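Local coordinates for protein restriction endonuclease S subunits (Thermoanaerobacter tengcongensis, PDB 3OKG) that probably recognises the target DNA sequence as the specificity subunit of a type I restriction-modification methyltransferase, in which it pairs with the M polypeptides, at residues Gln112-Ser115 with Thr116-Val120; Pro157-Thr160 with Asp161-Tyr165; Glu189-Arg192 with Glu193-Leu197. One frame throughout, in Å; residues are numbered along the deposited sequence.

Contact 1 (Gln112-Ser115 with Thr116-Val120); sequences QICS and TGFCV. With SO4 (sulfate ion), chain D.
Cys114 meets Phe118 and Val120, two residues on the strand that follows the turn, giving a compact example of a chain that bends once and packs against itself. Its SG sits between the backbone N and the carbonyl carbon (chi1 74°), which brings the sulfur alongside a methyl of Val120, with SG and Val120 CG2 3.7 Å apart. The CB of the same cysteine approaches the ring of Phe118 obliquely, lying 3.8 Å from Phe118 CD2. The sulfur itself makes a sulfur-aromatic contact, 5.1 Å from the ring centroid and well off the ring normal.

Ser115 begins a type I beta turn that runs to Phe118. The turn is closed by Phe118 N, which donates to Ser115 O at 3.1 Å; the bond is nearly straight at hydrogen (168°), yet the donor stands above the carbonyl plane. That same oxygen lies at the edge of the Phe118 ring. A second bond braces the turn: Ser115 OG accepts from Gly117 N at 2.9 Å, as in an ST turn. A chi1 of 175° turns this hydroxyl away from Ser115 N, and there Ser115 OG also donates to O1 of a sulfate ion at 2.7 Å. This ion, probably from the crystallisation liquor, is held as well by Ile56 N and Arg80 NH1.

The turn carries the chain from one sheet to another: strand 113-115 lies between strands 50-54 and 81-84 of a mixed sheet, whereas strand 118-121 pairs with strand 90-93 in an antiparallel one.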
ATOM      1  N   GLN A 112      18.809  31.550   2.899  1.00 21.68           N
ATOM      2  CA  GLN A 112      17.619  31.653   2.066  1.00 18.90           C
ATOM      3  C   GLN A 112      16.364  31.855   2.936  1.00 21.74           C
ATOM      4  O   GLN A 112      16.482  32.237   4.090  1.00 24.46           O
ATOM      5  CB  GLN A 112      17.528  30.460   1.113  1.00 16.43           C
ATOM      6  CG  GLN A 112      18.832  30.288   0.307  1.00 21.19           C
ATOM      7  CD  GLN A 112      19.246  31.579  -0.429  1.00 28.03           C
ATOM      8  OE1 GLN A 112      20.442  31.894  -0.560  1.00 37.45           O
ATOM      9  NE2 GLN A 112      18.262  32.328  -0.887  1.00 18.83           N
ATOM     10  N   ILE A 113      15.182  31.651   2.368  1.00 18.32           N
ATOM     11  CA  ILE A 113      13.940  32.089   3.005  1.00 23.49           C
ATOM     12  C   ILE A 113      12.915  30.948   3.067  1.00 18.55           C
ATOM     13  O   ILE A 113      12.741  30.211   2.096  1.00 21.24           O
ATOM     14  CB  ILE A 113      13.308  33.256   2.216  1.00 19.55           C
ATOM     15  CG1 ILE A 113      14.275  34.450   2.162  1.00 23.53           C
ATOM     16  CG2 ILE A 113      11.964  33.664   2.798  1.00 19.61           C
ATOM     17  CD1 ILE A 113      14.551  35.083   3.516  1.00 23.65           C
ATOM     18  N   CYS A 114      12.234  30.809   4.204  1.00 17.59           N
ATOM     19  CA  CYS A 114      11.082  29.928   4.264  1.00 15.95           C
ATOM     20  C   CYS A 114       9.837  30.675   4.708  1.00 18.32           C
ATOM     21  O   CYS A 114       9.908  31.798   5.228  1.00 22.07           O
ATOM     22  CB  CYS A 114      11.316  28.717   5.184  1.00 20.04           C
ATOM     23  SG  CYS A 114      11.265  29.119   6.989  1.00 18.55           S
ATOM     24  N   SER A 115       8.707  30.030   4.484  1.00 18.09           N
ATOM     25  CA  SER A 115       7.390  30.575   4.798  1.00 24.01           C
ATOM     26  C   SER A 115       7.288  30.876   6.293  1.00 25.35           C
ATOM     27  O   SER A 115       7.855  30.156   7.117  1.00 20.16           O
ATOM     28  CB  SER A 115       6.303  29.561   4.418  1.00 20.67           C
ATOM     29  OG  SER A 115       5.011  30.000   4.820  1.00 19.62           O
ATOM     30  N   THR A 116       6.574  31.945   6.639  1.00 23.14           N
ATOM     31  CA  THR A 116       6.234  32.205   8.049  1.00 20.12           C
ATOM     32  C   THR A 116       5.378  31.071   8.623  1.00 23.50           C
ATOM     33  O   THR A 116       5.179  30.983   9.836  1.00 23.60           O
ATOM     34  CB  THR A 116       5.428  33.510   8.186  1.00 22.94           C
ATOM     35  OG1 THR A 116       4.348  33.472   7.248  1.00 22.24           O
ATOM     36  CG2 THR A 116       6.318  34.723   7.917  1.00 27.61           C
ATOM     37  N   GLY A 117       4.834  30.236   7.747  1.00 20.53           N
ATOM     38  CA  GLY A 117       4.106  29.052   8.186  1.00 21.32           C
ATOM     39  C   GLY A 117       4.966  27.967   8.834  1.00 20.67           C
ATOM     40  O   GLY A 117       4.427  26.979   9.355  1.00 23.42           O
ATOM     41  N   PHE A 118       6.294  28.119   8.781  1.00 20.07           N
ATOM     42  CA  PHE A 118       7.190  27.209   9.507  1.00 19.22           C
ATOM     43  C   PHE A 118       7.701  27.813  10.782  1.00 15.45           C
ATOM     44  O   PHE A 118       8.154  28.966  10.820  1.00 22.00           O
ATOM     45  CB  PHE A 118       8.446  26.858   8.691  1.00 16.69           C
ATOM     46  CG  PHE A 118       8.187  26.047   7.443  1.00 20.20           C
ATOM     47  CD1 PHE A 118       7.983  24.671   7.522  1.00 17.43           C
ATOM     48  CD2 PHE A 118       8.233  26.644   6.184  1.00 17.46           C
ATOM     49  CE1 PHE A 118       7.769  23.894   6.365  1.00 19.54           C
ATOM     50  CE2 PHE A 118       8.036  25.873   5.010  1.00 17.92           C
ATOM     51  CZ  PHE A 118       7.812  24.493   5.099  1.00 21.01           C
ATOM     52  N   CYS A 119       7.715  27.004  11.829  1.00 15.53           N
ATOM     53  CA  CYS A 119       8.500  27.339  13.006  1.00 16.47           C
ATOM     54  C   CYS A 119       9.971  26.996  12.731  1.00 19.26           C
ATOM     55  O   CYS A 119      10.279  25.862  12.343  1.00 18.08           O
ATOM     56  CB  CYS A 119       7.997  26.517  14.202  1.00 17.14           C
ATOM     57  SG  CYS A 119       8.985  26.732  15.680  1.00 21.27           S
ATOM     58  N   VAL A 120      10.875  27.947  12.956  1.00 16.61           N
ATOM     59  CA  VAL A 120      12.305  27.724  12.628  1.00 16.43           C
ATOM     60  C   VAL A 120      13.052  27.340  13.912  1.00 16.73           C
ATOM     61  O   VAL A 120      13.102  28.099  14.853  1.00 22.26           O
ATOM     62  CB  VAL A 120      12.968  28.957  11.943  1.00 16.06           C
ATOM     63  CG1 VAL A 120      14.445  28.675  11.669  1.00 18.20           C
ATOM     64  CG2 VAL A 120      12.287  29.270  10.578  1.00 18.38           C
TER
HETATM   65  S   SO4 D 400       2.908  27.917   2.767  1.00 37.95           S
HETATM   66  O1  SO4 D 400       2.991  29.304   3.191  1.00 35.53           O
HETATM   67  O2  SO4 D 400       4.168  27.248   3.104  1.00 39.62           O
HETATM   68  O3  SO4 D 400       1.847  27.239   3.504  1.00 38.50           O
HETATM   69  O4  SO4 D 400       2.675  27.849   1.338  1.00 61.44           O

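Contact 2 (Pro157-Thr160 with Asp161-Tyr165); sequences PAVT and DNDVY. With SO4 (sulfate ion), chain F.
Thr160 OG1 is gripped from two directions, accepting from Asp163 N at 3.0 Å and donating to O4 of a sulfate ion at 3.1 Å. The first of these bonds is one half of a capping box, the reciprocal arrangement that closes the start of helix 161-165 with Thr160 as its N-cap. In the other half the Asp163 carboxylate reaches back, its OD2 accepting from Thr160 N at 3.1 Å, with the donor above the carboxylate plane. Each residue thus supplies one backbone N-H and one side-chain acceptor, and the aspartate at the helix N-terminus would be expected to interact favourably with the helix dipole.

In Thr160, OG1 stands between the backbone N and the carbonyl carbon (chi1 66°), turned to the N-H of Asp163, while Asp163 CG lies anti to its carbonyl carbon (chi1 -73°) and swings the carboxylate back over the cap. A water extends the bracing into the preceding loop by donating to Asp163 OD2 at 2.6 Å and to Ala158 O. Behind the cap, Val164 N bonds to Thr160 O, the first regular step of the helix.

This sulfate too is likely a crystallisation component; it has a second partner in Asn162 ND2, which donates to its O2 at 3.0 Å. Asp161 turns from the box to a salt bridge with Lys83. On the buried side, the side chains of Val159 and Val164 cross at about a right angle, with Val159 CG1 and Val164 CG2 4.0 Å apart.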
ATOM      1  N   PRO A 157      -7.047  29.676  18.723  1.00 26.09           N
ATOM      2  CA  PRO A 157      -5.940  29.876  17.769  1.00 30.05           C
ATOM      3  C   PRO A 157      -5.374  28.564  17.209  1.00 26.30           C
ATOM      4  O   PRO A 157      -5.406  27.531  17.862  1.00 21.44           O
ATOM      5  CB  PRO A 157      -4.865  30.573  18.606  1.00 23.90           C
ATOM      6  CG  PRO A 157      -5.631  31.269  19.730  1.00 26.70           C
ATOM      7  CD  PRO A 157      -6.768  30.302  20.033  1.00 23.35           C
ATOM      8  N   ALA A 158      -4.850  28.627  15.994  1.00 23.15           N
ATOM      9  CA  ALA A 158      -4.121  27.501  15.422  1.00 23.14           C
ATOM     10  C   ALA A 158      -2.765  27.376  16.151  1.00 26.43           C
ATOM     11  O   ALA A 158      -2.451  28.207  17.010  1.00 23.21           O
ATOM     12  CB  ALA A 158      -3.935  27.710  13.910  1.00 22.70           C
ATOM     13  N   VAL A 159      -1.991  26.328  15.852  1.00 23.25           N
ATOM     14  CA  VAL A 159      -0.681  26.143  16.488  1.00 21.11           C
ATOM     15  C   VAL A 159       0.244  27.328  16.208  1.00 21.59           C
ATOM     16  O   VAL A 159       0.276  27.841  15.090  1.00 26.15           O
ATOM     17  CB  VAL A 159       0.005  24.847  15.985  1.00 25.25           C
ATOM     18  CG1 VAL A 159       1.478  24.778  16.475  1.00 22.26           C
ATOM     19  CG2 VAL A 159      -0.772  23.639  16.452  1.00 21.70           C
ATOM     20  N   THR A 160       1.001  27.754  17.219  1.00 20.31           N
ATOM     21  CA  THR A 160       1.937  28.873  17.078  1.00 23.55           C
ATOM     22  C   THR A 160       3.385  28.374  17.172  1.00 20.38           C
ATOM     23  O   THR A 160       3.621  27.249  17.623  1.00 19.11           O
ATOM     24  CB  THR A 160       1.766  29.912  18.217  1.00 22.61           C
ATOM     25  OG1 THR A 160       2.151  29.326  19.467  1.00 21.04           O
ATOM     26  CG2 THR A 160       0.338  30.430  18.306  1.00 27.19           C
ATOM     27  N   ASP A 161       4.343  29.209  16.771  1.00 18.13           N
ATOM     28  CA  ASP A 161       5.757  28.838  16.905  1.00 24.20           C
ATOM     29  C   ASP A 161       6.072  28.605  18.393  1.00 21.39           C
ATOM     30  O   ASP A 161       6.775  27.661  18.759  1.00 20.76           O
ATOM     31  CB  ASP A 161       6.670  29.948  16.385  1.00 21.87           C
ATOM     32  CG  ASP A 161       6.585  30.141  14.868  1.00 29.64           C
ATOM     33  OD1 ASP A 161       6.106  29.240  14.152  1.00 22.83           O
ATOM     34  OD2 ASP A 161       7.000  31.215  14.391  1.00 36.74           O
ATOM     35  N   ASN A 162       5.578  29.486  19.266  1.00 21.48           N
ATOM     36  CA  ASN A 162       5.819  29.274  20.715  1.00 20.42           C
ATOM     37  C   ASN A 162       5.284  27.929  21.231  1.00 19.81           C
ATOM     38  O   ASN A 162       5.903  27.308  22.089  1.00 19.25           O
ATOM     39  CB  ASN A 162       5.248  30.432  21.556  1.00 22.49           C
ATOM     40  CG  ASN A 162       6.073  31.684  21.419  1.00 40.03           C
ATOM     41  OD1 ASN A 162       7.264  31.613  21.099  1.00 32.04           O
ATOM     42  ND2 ASN A 162       5.452  32.837  21.631  1.00 33.03           N
ATOM     43  N   ASP A 163       4.146  27.488  20.705  1.00 17.18           N
ATOM     44  CA  ASP A 163       3.604  26.184  21.091  1.00 23.08           C
ATOM     45  C   ASP A 163       4.654  25.101  20.782  1.00 22.30           C
ATOM     46  O   ASP A 163       4.911  24.194  21.574  1.00 16.94           O
ATOM     47  CB  ASP A 163       2.339  25.854  20.282  1.00 21.63           C
ATOM     48  CG  ASP A 163       1.117  26.679  20.705  1.00 22.14           C
ATOM     49  OD1 ASP A 163       1.172  27.351  21.748  1.00 20.32           O
ATOM     50  OD2 ASP A 163       0.106  26.637  19.973  1.00 24.84           O
ATOM     51  N   VAL A 164       5.252  25.185  19.603  1.00 18.66           N
ATOM     52  CA  VAL A 164       6.269  24.194  19.239  1.00 18.98           C
ATOM     53  C   VAL A 164       7.500  24.303  20.158  1.00 15.59           C
ATOM     54  O   VAL A 164       7.995  23.297  20.683  1.00 18.45           O
ATOM     55  CB  VAL A 164       6.654  24.336  17.750  1.00 18.85           C
ATOM     56  CG1 VAL A 164       7.765  23.318  17.352  1.00 18.88           C
ATOM     57  CG2 VAL A 164       5.393  24.176  16.842  1.00 17.30           C
ATOM     58  N   TYR A 165       7.989  25.517  20.371  1.00 17.02           N
ATOM     59  CA  TYR A 165       9.163  25.700  21.220  1.00 20.96           C
ATOM     60  C   TYR A 165       8.884  25.213  22.650  1.00 25.08           C
ATOM     61  O   TYR A 165       9.801  24.841  23.366  1.00 19.56           O
ATOM     62  CB  TYR A 165       9.613  27.163  21.276  1.00 23.10           C
ATOM     63  CG  TYR A 165      10.084  27.749  19.958  1.00 21.55           C
ATOM     64  CD1 TYR A 165      11.011  27.067  19.149  1.00 22.36           C
ATOM     65  CD2 TYR A 165       9.648  28.992  19.549  1.00 20.62           C
ATOM     66  CE1 TYR A 165      11.457  27.623  17.931  1.00 23.53           C
ATOM     67  CE2 TYR A 165      10.094  29.560  18.362  1.00 22.72           C
ATOM     68  CZ  TYR A 165      11.004  28.874  17.558  1.00 20.18           C
ATOM     69  OH  TYR A 165      11.410  29.447  16.358  1.00 22.06           O
TER
HETATM   70  S   SO4 F 402       1.961  32.966  21.402  1.00 90.83           S
HETATM   71  O1  SO4 F 402       2.599  33.322  20.133  1.00 43.84           O
HETATM   72  O2  SO4 F 402       2.667  33.623  22.507  1.00 69.01           O
HETATM   73  O3  SO4 F 402       0.546  33.371  21.329  1.00 46.54           O
HETATM   74  O4  SO4 F 402       2.031  31.520  21.596  1.00 44.25           O
HETATM   75  O   HOH W   1      -2.047  28.121  19.749  1.00 24.72           O

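Contact 3 (Glu189-Arg192 with Glu193-Leu197); sequences ERVR and EVRRL
Glu189 and Arg196, seven residues and two helical turns apart, are joined by a salt bridge that is long and weak: Arg196 NH1 donates to Glu189 OE2 at 3.4 Å, with a bent angle of 139° at hydrogen. The carboxylate oxygen lies at the edge of the guanidinium, whose plane is turned 37° from that of the carboxylate. A water fills in the second line of the pairing, donating to Glu189 OE1 at 2.8 Å and accepting from Arg196 NH2 at 2.7 Å. A bend in the glutamate at chi2 (59°), against an arginine extended from CG to NE, brings the two groups together.

Backbone bonds of the ordinary i to i+4 kind run beneath these side chains, from Glu193 N to Glu189 O and onward to Arg196 N and Arg192 O. They belong to the long helix 174-216, within the predicted coiled coil, where it packs against helix 392-407: Val191 lies on Leu399, and Arg192 and Arg195 both touch Leu396.

Van der Waals contact comes from Arg192 CB, which sits 3.7 Å above one face of the Arg196 guanidinium, towards its rim. Like charges also approach, Arg192 NH1 lying 4.3 Å from Arg195 NH1, but Arg195 is drawn to a counter-charge, its NE making a salt bridge with Glu395 near the start of helix 392-407.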
ATOM      1  N   GLU A 189      17.067   3.327   6.112  1.00 19.67           N
ATOM      2  CA  GLU A 189      17.598   2.834   4.840  1.00 19.43           C
ATOM      3  C   GLU A 189      17.312   1.325   4.672  1.00 21.72           C
ATOM      4  O   GLU A 189      17.003   0.858   3.584  1.00 19.19           O
ATOM      5  CB  GLU A 189      19.091   3.117   4.722  1.00 26.27           C
ATOM      6  CG  GLU A 189      19.732   2.571   3.453  1.00 33.68           C
ATOM      7  CD  GLU A 189      19.127   3.101   2.146  1.00 36.01           C
ATOM      8  OE1 GLU A 189      18.570   4.223   2.104  1.00 29.43           O
ATOM      9  OE2 GLU A 189      19.225   2.368   1.140  1.00 35.25           O
ATOM     10  N   ARG A 190      17.409   0.556   5.741  1.00 21.55           N
ATOM     11  CA  ARG A 190      17.079  -0.870   5.611  1.00 23.30           C
ATOM     12  C   ARG A 190      15.622  -1.072   5.218  1.00 18.90           C
ATOM     13  O   ARG A 190      15.272  -1.990   4.458  1.00 22.31           O
ATOM     14  CB  ARG A 190      17.397  -1.599   6.914  1.00 21.61           C
ATOM     15  CG  ARG A 190      18.872  -1.529   7.244  1.00 26.20           C
ATOM     16  CD  ARG A 190      19.212  -2.585   8.268  1.00 51.08           C
ATOM     17  NE  ARG A 190      19.290  -2.079   9.625  1.00 60.76           N
ATOM     18  CZ  ARG A 190      20.416  -2.052  10.331  1.00 77.64           C
ATOM     19  NH1 ARG A 190      20.416  -1.576  11.566  1.00 65.13           N
ATOM     20  NH2 ARG A 190      21.545  -2.512   9.800  1.00 66.27           N
ATOM     21  N   VAL A 191      14.738  -0.241   5.754  1.00 22.40           N
ATOM     22  CA  VAL A 191      13.355  -0.295   5.290  1.00 20.56           C
ATOM     23  C   VAL A 191      13.240  -0.114   3.777  1.00 26.78           C
ATOM     24  O   VAL A 191      12.568  -0.910   3.105  1.00 24.85           O
ATOM     25  CB  VAL A 191      12.465   0.711   6.023  1.00 21.06           C
ATOM     26  CG1 VAL A 191      11.053   0.769   5.373  1.00 17.95           C
ATOM     27  CG2 VAL A 191      12.419   0.342   7.530  1.00 19.11           C
ATOM     28  N   ARG A 192      13.875   0.923   3.234  1.00 21.44           N
ATOM     29  CA  ARG A 192      13.878   1.129   1.771  1.00 22.18           C
ATOM     30  C   ARG A 192      14.456  -0.080   1.034  1.00 24.81           C
ATOM     31  O   ARG A 192      13.926  -0.507  -0.005  1.00 24.37           O
ATOM     32  CB  ARG A 192      14.698   2.364   1.384  1.00 27.47           C
ATOM     33  CG  ARG A 192      14.470   3.591   2.259  1.00 31.26           C
ATOM     34  CD  ARG A 192      13.036   4.108   2.147  1.00 40.79           C
ATOM     35  NE  ARG A 192      12.914   5.198   1.174  1.00 49.06           N
ATOM     36  CZ  ARG A 192      12.086   5.181   0.134  1.00 65.01           C
ATOM     37  NH1 ARG A 192      11.295   4.131  -0.058  1.00 86.08           N
ATOM     38  NH2 ARG A 192      12.034   6.210  -0.704  1.00 38.00           N
ATOM     39  N   GLU A 193      15.555  -0.617   1.557  1.00 20.38           N
ATOM     40  CA  GLU A 193      16.223  -1.755   0.913  1.00 19.57           C
ATOM     41  C   GLU A 193      15.246  -2.916   0.787  1.00 20.82           C
ATOM     42  O   GLU A 193      15.240  -3.645  -0.198  1.00 19.85           O
ATOM     43  CB  GLU A 193      17.347  -2.244   1.802  1.00 24.86           C
ATOM     44  CG  GLU A 193      18.765  -1.981   1.421  1.00 39.63           C
ATOM     45  CD  GLU A 193      19.696  -3.036   2.072  1.00 73.95           C
ATOM     46  OE1 GLU A 193      20.307  -3.869   1.344  1.00 52.22           O
ATOM     47  OE2 GLU A 193      19.781  -3.057   3.323  1.00 38.22           O
ATOM     48  N   VAL A 194      14.487  -3.142   1.848  1.00 22.31           N
ATOM     49  CA  VAL A 194      13.543  -4.259   1.876  1.00 19.94           C
ATOM     50  C   VAL A 194      12.398  -4.045   0.903  1.00 25.71           C
ATOM     51  O   VAL A 194      11.982  -4.978   0.198  1.00 22.50           O
ATOM     52  CB  VAL A 194      13.059  -4.532   3.324  1.00 22.04           C
ATOM     53  CG1 VAL A 194      11.880  -5.531   3.347  1.00 26.67           C
ATOM     54  CG2 VAL A 194      14.205  -5.028   4.142  1.00 21.60           C
ATOM     55  N   ARG A 195      11.896  -2.812   0.826  1.00 22.71           N
ATOM     56  CA  ARG A 195      10.862  -2.495  -0.154  1.00 28.07           C
ATOM     57  C   ARG A 195      11.305  -2.796  -1.569  1.00 29.52           C
ATOM     58  O   ARG A 195      10.537  -3.389  -2.332  1.00 28.98           O
ATOM     59  CB  ARG A 195      10.396  -1.027  -0.051  1.00 30.13           C
ATOM     60  CG  ARG A 195      10.028  -0.628   1.336  1.00 37.48           C
ATOM     61  CD  ARG A 195       9.356   0.732   1.362  1.00 57.69           C
ATOM     62  NE  ARG A 195       7.941   0.587   1.068  1.00 63.93           N
ATOM     63  CZ  ARG A 195       7.392   0.919  -0.088  1.00 46.53           C
ATOM     64  NH1 ARG A 195       8.145   1.444  -1.048  1.00 54.10           N
ATOM     65  NH2 ARG A 195       6.095   0.734  -0.275  1.00 46.03           N
ATOM     66  N   ARG A 196      12.539  -2.403  -1.912  1.00 27.24           N
ATOM     67  CA  ARG A 196      13.101  -2.653  -3.242  1.00 29.96           C
ATOM     68  C   ARG A 196      13.224  -4.137  -3.503  1.00 31.68           C
ATOM     69  O   ARG A 196      12.896  -4.628  -4.585  1.00 24.62           O
ATOM     70  CB  ARG A 196      14.492  -2.036  -3.383  1.00 26.76           C
ATOM     71  CG  ARG A 196      14.494  -0.566  -3.699  1.00 31.73           C
ATOM     72  CD  ARG A 196      15.846   0.098  -3.351  1.00 31.90           C
ATOM     73  NE  ARG A 196      15.566   1.506  -3.099  1.00 56.29           N
ATOM     74  CZ  ARG A 196      16.267   2.307  -2.309  1.00 37.35           C
ATOM     75  NH1 ARG A 196      17.335   1.856  -1.663  1.00 40.84           N
ATOM     76  NH2 ARG A 196      15.874   3.565  -2.158  1.00 38.85           N
ATOM     77  N   LEU A 197      13.708  -4.853  -2.501  1.00 21.40           N
ATOM     78  CA  LEU A 197      13.871  -6.292  -2.618  1.00 23.16           C
ATOM     79  C   LEU A 197      12.514  -6.947  -2.910  1.00 23.72           C
ATOM     80  O   LEU A 197      12.412  -7.818  -3.771  1.00 25.78           O
ATOM     81  CB  LEU A 197      14.432  -6.837  -1.305  1.00 22.15           C
ATOM     82  CG  LEU A 197      14.868  -8.296  -1.381  1.00 25.12           C
ATOM     83  CD1 LEU A 197      15.985  -8.489  -2.416  1.00 25.29           C
ATOM     84  CD2 LEU A 197      15.296  -8.756   0.026  1.00 24.49           C
TER
HETATM   85  O   HOH W   2      17.170   4.989  -0.202  1.00 28.05           O

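In the fold
Contacts 1 and 2, whose centres are 14 Å apart, touch each other directly. Helix 161-165 rests on strand 118-121: Tyr165 OH and Val120 O, 2.6 Å apart, probably share a hydrogen bond, and Cys119 SG packs against Tyr165 CE1 at 3.5 Å. Lys83, the partner of Asp161 in contact 2, also joins them by hydrogen-bonding to Phe118 O of contact 1. Each of these contacts holds its own sulfate. Contact 3 stands apart on the long helix 174-216, part of which is predicted to be coiled coil, its nearest atoms about 20 Å from contact 1 and about 25 Å from contact 2, closer to the centre of the chain than either.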